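Side-chain contacts in De Novo Protein OR329 (Artificial gene, PDB 4HXT), which is a computationally designed armadillo-like helical-repeat protein, probably made as a building block for self-assembling cyclic homo-oligomers: residues 6-11 against 46-51; 14-19 against 58-63. All blocks are in the same frame, centred on the assembly; numbering follows the deposited sequence.

Interactions 1 and 2 join successive helical layers at the N-terminal end of this armadillo-like chain. Interaction 1 joins helix 3-10 to helix 45-52, and interaction 2 joins helix 16-30 to helix 58-71; their centres lie about 11 Å apart. The segments alternate along the chain in the order 6-11, 14-19, 46-51, 58-63, so each contact matches a helix with its counterpart some forty residues later. Within the first layer the two are tied directly, since the backbone oxygen Leu11 O accepts a probable hydrogen bond from Gln19 NE2 at 2.9 Å. With centres about 22 and 23 Å from that of the chain, the two contacts together hold its first layer to the next.

Interaction 1: residues 6-11 against 46-51; sequences KLVKLL and VEVLVK
Leu11, at the C-terminal end of segment 6-11, packs against Val48 and Leu49 of helix 45-52, and Val8 one turn earlier adds a further methyl contact to Val48. This is the layer-to-layer packing of an armadillo-like helical stack: equivalent short helices of successive layers lie side by side and are joined by branched aliphatic side chains alone. The backbones come within 7.2 Å of each other at Leu11 CA and Val48 CA.

Leu11 can be followed outward from CB to its tip. Its CB already touches the neighbouring helix, lying 3.6 Å from Val48 CG1. With chi1 at -69°, CG is anti to the carbonyl carbon, and the extended second torsion (chi2 172°) carries CD1 onward in line with the chain. That methyl enters the angle between two residues: Val48 CG1 is 3.7 Å from Leu11 CD1, and Leu49 CD2 approaches the same methyl at 3.9 Å. The other branch, Leu11 CD2, meets Leu49 CD2 more distantly, at 4.1 Å. A single leucine therefore engages one partner from its base and both from its tip, and the same side chain also touches Ala22 and Leu26 of helix 16-30.

Val48 divides its two methyls between the two residues it touches in 6-11. Its CG1, anti to the backbone N (chi1 180°), serves Leu11, whereas CG2 is given to Val8. Leu49 does not set out straight at helix 3-10, yet the end of its side chain bends nearer and reaches Leu11; it also touches Ala67, Leu68 and Ile71, so Leu49 packs against both Leu11 and helix 58-71. At the Val8 end the contact is a single methyl pair, Val8 CG1 to Val48 CG2, at 3.9 Å.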
loop_
_atom_site.group_PDB
_atom_site.type_symbol
_atom_site.label_atom_id
_atom_site.label_comp_id
_atom_site.label_asym_id
_atom_site.label_seq_id
_atom_site.Cartn_x
_atom_site.Cartn_y
_atom_site.Cartn_z
ATOM N N LYS A 6 -15.564 25.912 -20.413
ATOM C CA LYS A 6 -16.887 26.170 -20.965
ATOM C C LYS A 6 -17.781 24.944 -20.774
ATOM O O LYS A 6 -18.942 25.070 -20.387
ATOM C CB LYS A 6 -16.781 26.539 -22.445
ATOM C CG LYS A 6 -16.202 27.929 -22.674
ATOM C CD LYS A 6 -16.165 28.289 -24.153
ATOM C CE LYS A 6 -15.738 29.742 -24.338
ATOM N NZ LYS A 6 -15.615 30.143 -25.770
ATOM N N LEU A 7 -17.237 23.763 -21.036
ATOM C CA LEU A 7 -17.984 22.523 -20.851
ATOM C C LEU A 7 -18.427 22.385 -19.400
ATOM O O LEU A 7 -19.573 22.045 -19.120
ATOM C CB LEU A 7 -17.106 21.328 -21.222
ATOM C CG LEU A 7 -17.292 20.657 -22.585
ATOM C CD1 LEU A 7 -17.672 21.674 -23.636
ATOM C CD2 LEU A 7 -16.009 19.933 -22.964
ATOM N N VAL A 8 -17.499 22.642 -18.482
ATOM C CA VAL A 8 -17.772 22.545 -17.055
ATOM C C VAL A 8 -18.875 23.512 -16.643
ATOM O O VAL A 8 -19.614 23.256 -15.689
ATOM C CB VAL A 8 -16.499 22.840 -16.226
ATOM C CG1 VAL A 8 -16.850 22.952 -14.748
ATOM C CG2 VAL A 8 -15.466 21.731 -16.447
ATOM N N LYS A 9 -18.986 24.624 -17.362
ATOM C CA LYS A 9 -20.019 25.602 -17.050
ATOM C C LYS A 9 -21.379 25.068 -17.496
ATOM O O LYS A 9 -22.388 25.262 -16.818
ATOM C CB LYS A 9 -19.734 26.936 -17.748
ATOM C CG LYS A 9 -20.582 28.080 -17.215
ATOM C CD LYS A 9 -20.408 29.352 -18.025
ATOM C CE LYS A 9 -21.079 30.528 -17.331
ATOM N NZ LYS A 9 -22.472 30.201 -16.916
ATOM N N LEU A 10 -21.394 24.381 -18.635
ATOM C CA LEU A 10 -22.623 23.817 -19.183
ATOM C C LEU A 10 -23.182 22.693 -18.307
ATOM O O LEU A 10 -24.356 22.331 -18.413
ATOM C CB LEU A 10 -22.363 23.295 -20.602
ATOM C CG LEU A 10 -21.984 24.371 -21.626
ATOM C CD1 LEU A 10 -21.570 23.731 -22.946
ATOM C CD2 LEU A 10 -23.170 25.307 -21.827
ATOM N N LEU A 11 -22.340 22.138 -17.445
ATOM C CA LEU A 11 -22.768 21.071 -16.556
ATOM C C LEU A 11 -23.833 21.599 -15.610
ATOM O O LEU A 11 -24.661 20.852 -15.097
ATOM C CB LEU A 11 -21.588 20.553 -15.734
ATOM C CG LEU A 11 -20.521 19.779 -16.505
ATOM C CD1 LEU A 11 -19.330 19.501 -15.591
ATOM C CD2 LEU A 11 -21.123 18.478 -17.040
ATOM N N VAL A 46 -14.260 18.173 -11.506
ATOM C CA VAL A 46 -14.560 17.086 -10.580
ATOM C C VAL A 46 -15.649 17.477 -9.578
ATOM O O VAL A 46 -16.631 16.760 -9.421
ATOM C CB VAL A 46 -13.293 16.650 -9.806
ATOM C CG1 VAL A 46 -13.648 15.635 -8.726
ATOM C CG2 VAL A 46 -12.271 16.074 -10.771
ATOM N N GLU A 47 -15.467 18.612 -8.901
ATOM C CA GLU A 47 -16.438 19.090 -7.923
ATOM C C GLU A 47 -17.821 19.183 -8.556
ATOM O O GLU A 47 -18.805 18.721 -7.984
ATOM C CB GLU A 47 -16.046 20.473 -7.385
ATOM C CG GLU A 47 -14.963 20.496 -6.310
ATOM C CD GLU A 47 -13.573 20.240 -6.859
ATOM O OE1 GLU A 47 -13.420 20.131 -8.091
ATOM O OE2 GLU A 47 -12.624 20.153 -6.056
ATOM N N VAL A 48 -17.889 19.774 -9.743
ATOM C CA VAL A 48 -19.160 19.946 -10.439
ATOM C C VAL A 48 -19.745 18.596 -10.854
ATOM O O VAL A 48 -20.946 18.376 -10.729
ATOM C CB VAL A 48 -18.986 20.846 -11.682
ATOM C CG1 VAL A 48 -20.311 21.021 -12.402
ATOM C CG2 VAL A 48 -18.409 22.203 -11.265
ATOM N N LEU A 49 -18.901 17.691 -11.345
ATOM C CA LEU A 49 -19.371 16.371 -11.761
ATOM C C LEU A 49 -19.901 15.587 -10.571
ATOM O O LEU A 49 -20.869 14.837 -10.694
ATOM C CB LEU A 49 -18.245 15.585 -12.433
ATOM C CG LEU A 49 -17.940 16.032 -13.862
ATOM C CD1 LEU A 49 -16.673 15.353 -14.342
ATOM C CD2 LEU A 49 -19.126 15.697 -14.772
ATOM N N VAL A 50 -19.254 15.757 -9.421
ATOM C CA VAL A 50 -19.671 15.074 -8.204
ATOM C C VAL A 50 -21.042 15.589 -7.787
ATOM O O VAL A 50 -21.860 14.841 -7.254
ATOM C CB VAL A 50 -18.655 15.295 -7.059
ATOM C CG1 VAL A 50 -19.254 14.861 -5.726
ATOM C CG2 VAL A 50 -17.389 14.494 -7.345
ATOM N N LYS A 51 -21.295 16.867 -8.031
ATOM C CA LYS A 51 -22.592 17.429 -7.686
ATOM C C LYS A 51 -23.647 16.838 -8.631
ATOM O O LYS A 51 -24.752 16.512 -8.208
ATOM C CB LYS A 51 -22.582 18.951 -7.817
ATOM C CG LYS A 51 -23.603 19.631 -6.918
ATOM C CD LYS A 51 -24.166 20.888 -7.555
ATOM C CE LYS A 51 -24.971 21.703 -6.554
ATOM N NZ LYS A 51 -24.092 22.317 -5.518
#

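Interaction 2: residues 14-19 against 58-63; sequences TDSETQ and SEVQKE
Ser16 and Gln19, one turn apart on helix 16-30, both meet the same methyl of Val60 on helix 58-71, an apolar methyl resting against two polar side chains. Val60 CG2 lies 3.8 Å from Ser16 OG and 3.7 Å from Gln19 OE1. It is CG2, anti to the carbonyl carbon of Val60, that faces the neighbouring helix. Gln19 runs extended beyond CG and passes the valine at a slant; its amide nitrogen is held by Leu11 O, which steadies the carboxamide while OE1 rests against the methyl. Ser16 OG bonds to Asp57 OD2, and the other oxygen of that carboxylate accepts from Glu59 N; Asp57 thus ties Ser16 to the start of helix 58-71 beside the methyl contact.

Away from Val60 the interface is looser. Glu59 starts out toward helix 16-30 but its carboxylate turns away, and a weak salt bridge joins Glu59 OE1 to Lys62 NZ at 3.5 Å. Glu17, on the exposed side, pairs with Lys20. Glu17 N is engaged by Asp15 OD1 at 2.8 Å, an N-cap bond that is bent (135°) and meets the anti side of the carboxylate.

Among the neighbouring helices, Leu52 of helix 45-52 packs on both Gln19 and Val60, while Lys62 reaches helix 100-113 at Glu101 and Val102.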
loop_
_atom_site.group_PDB
_atom_site.type_symbol
_atom_site.label_atom_id
_atom_site.label_comp_id
_atom_site.label_asym_id
_atom_site.label_seq_id
_atom_site.Cartn_x
_atom_site.Cartn_y
_atom_site.Cartn_z
ATOM N N THR A 14 -29.737 24.116 -16.741
ATOM C CA THR A 14 -30.969 23.611 -16.141
ATOM C C THR A 14 -31.656 22.637 -17.087
ATOM O O THR A 14 -32.699 22.064 -16.765
ATOM C CB THR A 14 -31.950 24.756 -15.804
ATOM O OG1 THR A 14 -32.153 25.573 -16.963
ATOM C CG2 THR A 14 -31.406 25.613 -14.668
ATOM N N ASP A 15 -31.050 22.456 -18.255
ATOM C CA ASP A 15 -31.571 21.549 -19.266
ATOM C C ASP A 15 -30.781 20.244 -19.201
ATOM O O ASP A 15 -29.579 20.236 -19.449
ATOM C CB ASP A 15 -31.418 22.178 -20.656
ATOM C CG ASP A 15 -32.123 21.381 -21.738
ATOM O OD1 ASP A 15 -32.109 20.135 -21.671
ATOM O OD2 ASP A 15 -32.684 22.002 -22.664
ATOM N N SER A 16 -31.453 19.146 -18.868
ATOM C CA SER A 16 -30.786 17.847 -18.783
ATOM C C SER A 16 -30.025 17.510 -20.061
ATOM O O SER A 16 -28.944 16.925 -20.007
ATOM C CB SER A 16 -31.798 16.732 -18.494
ATOM O OG SER A 16 -32.127 16.683 -17.119
ATOM N N GLU A 17 -30.592 17.875 -21.207
ATOM C CA GLU A 17 -29.947 17.609 -22.489
ATOM C C GLU A 17 -28.576 18.272 -22.546
ATOM O O GLU A 17 -27.604 17.666 -22.988
ATOM C CB GLU A 17 -30.806 18.129 -23.648
ATOM C CG GLU A 17 -32.168 17.473 -23.752
ATOM C CD GLU A 17 -32.082 15.959 -23.822
ATOM O OE1 GLU A 17 -31.532 15.431 -24.812
ATOM O OE2 GLU A 17 -32.565 15.298 -22.877
ATOM N N THR A 18 -28.509 19.522 -22.101
ATOM C CA THR A 18 -27.255 20.260 -22.101
ATOM C C THR A 18 -26.284 19.623 -21.105
ATOM O O THR A 18 -25.112 19.423 -21.411
ATOM C CB THR A 18 -27.484 21.730 -21.706
ATOM O OG1 THR A 18 -28.458 22.308 -22.584
ATOM C CG2 THR A 18 -26.186 22.522 -21.801
ATOM N N GLN A 19 -26.788 19.302 -19.918
ATOM C CA GLN A 19 -25.971 18.696 -18.873
ATOM C C GLN A 19 -25.358 17.367 -19.304
ATOM O O GLN A 19 -24.150 17.159 -19.184
ATOM C CB GLN A 19 -26.804 18.446 -17.622
ATOM C CG GLN A 19 -27.190 19.681 -16.845
ATOM C CD GLN A 19 -27.827 19.313 -15.528
ATOM O OE1 GLN A 19 -28.841 18.620 -15.494
ATOM N NE2 GLN A 19 -27.227 19.758 -14.429
ATOM N N SER A 58 -31.543 10.168 -13.782
ATOM C CA SER A 58 -30.592 9.070 -13.934
ATOM C C SER A 58 -29.686 9.233 -15.149
ATOM O O SER A 58 -28.540 8.789 -15.139
ATOM C CB SER A 58 -31.329 7.734 -14.026
ATOM O OG SER A 58 -31.972 7.431 -12.806
ATOM N N GLU A 59 -30.199 9.863 -16.200
ATOM C CA GLU A 59 -29.396 10.066 -17.398
ATOM C C GLU A 59 -28.209 10.971 -17.086
ATOM O O GLU A 59 -27.104 10.754 -17.588
ATOM C CB GLU A 59 -30.243 10.681 -18.513
ATOM C CG GLU A 59 -31.338 9.769 -19.011
ATOM C CD GLU A 59 -30.813 8.408 -19.426
ATOM O OE1 GLU A 59 -29.946 8.357 -20.326
ATOM O OE2 GLU A 59 -31.268 7.391 -18.850
ATOM N N VAL A 60 -28.445 11.987 -16.262
ATOM C CA VAL A 60 -27.387 12.913 -15.879
ATOM C C VAL A 60 -26.409 12.204 -14.945
ATOM O O VAL A 60 -25.199 12.345 -15.083
ATOM C CB VAL A 60 -27.960 14.153 -15.168
ATOM C CG1 VAL A 60 -26.822 15.032 -14.656
ATOM C CG2 VAL A 60 -28.841 14.938 -16.133
ATOM N N GLN A 61 -26.943 11.441 -13.997
ATOM C CA GLN A 61 -26.111 10.699 -13.058
ATOM C C GLN A 61 -25.168 9.762 -13.795
ATOM O O GLN A 61 -23.970 9.732 -13.527
ATOM C CB GLN A 61 -26.973 9.856 -12.126
ATOM C CG GLN A 61 -27.838 10.633 -11.161
ATOM C CD GLN A 61 -28.590 9.704 -10.236
ATOM O OE1 GLN A 61 -29.334 8.836 -10.688
ATOM N NE2 GLN A 61 -28.392 9.870 -8.934
ATOM N N LYS A 62 -25.728 8.986 -14.719
ATOM C CA LYS A 62 -24.946 8.030 -15.488
ATOM C C LYS A 62 -23.805 8.688 -16.261
ATOM O O LYS A 62 -22.682 8.182 -16.255
ATOM C CB LYS A 62 -25.873 7.247 -16.434
ATOM C CG LYS A 62 -25.532 7.336 -17.908
ATOM C CD LYS A 62 -26.596 6.642 -18.749
ATOM C CE LYS A 62 -26.341 6.832 -20.235
ATOM N NZ LYS A 62 -27.372 6.156 -21.071
ATOM N N GLU A 63 -24.085 9.816 -16.913
ATOM C CA GLU A 63 -23.061 10.513 -17.691
ATOM C C GLU A 63 -22.017 11.170 -16.804
ATOM O O GLU A 63 -20.843 11.221 -17.160
ATOM C CB GLU A 63 -23.693 11.569 -18.608
ATOM C CG GLU A 63 -24.495 10.999 -19.768
ATOM C CD GLU A 63 -23.711 9.969 -20.565
ATOM O OE1 GLU A 63 -22.524 10.216 -20.862
ATOM O OE2 GLU A 63 -24.286 8.913 -20.903
#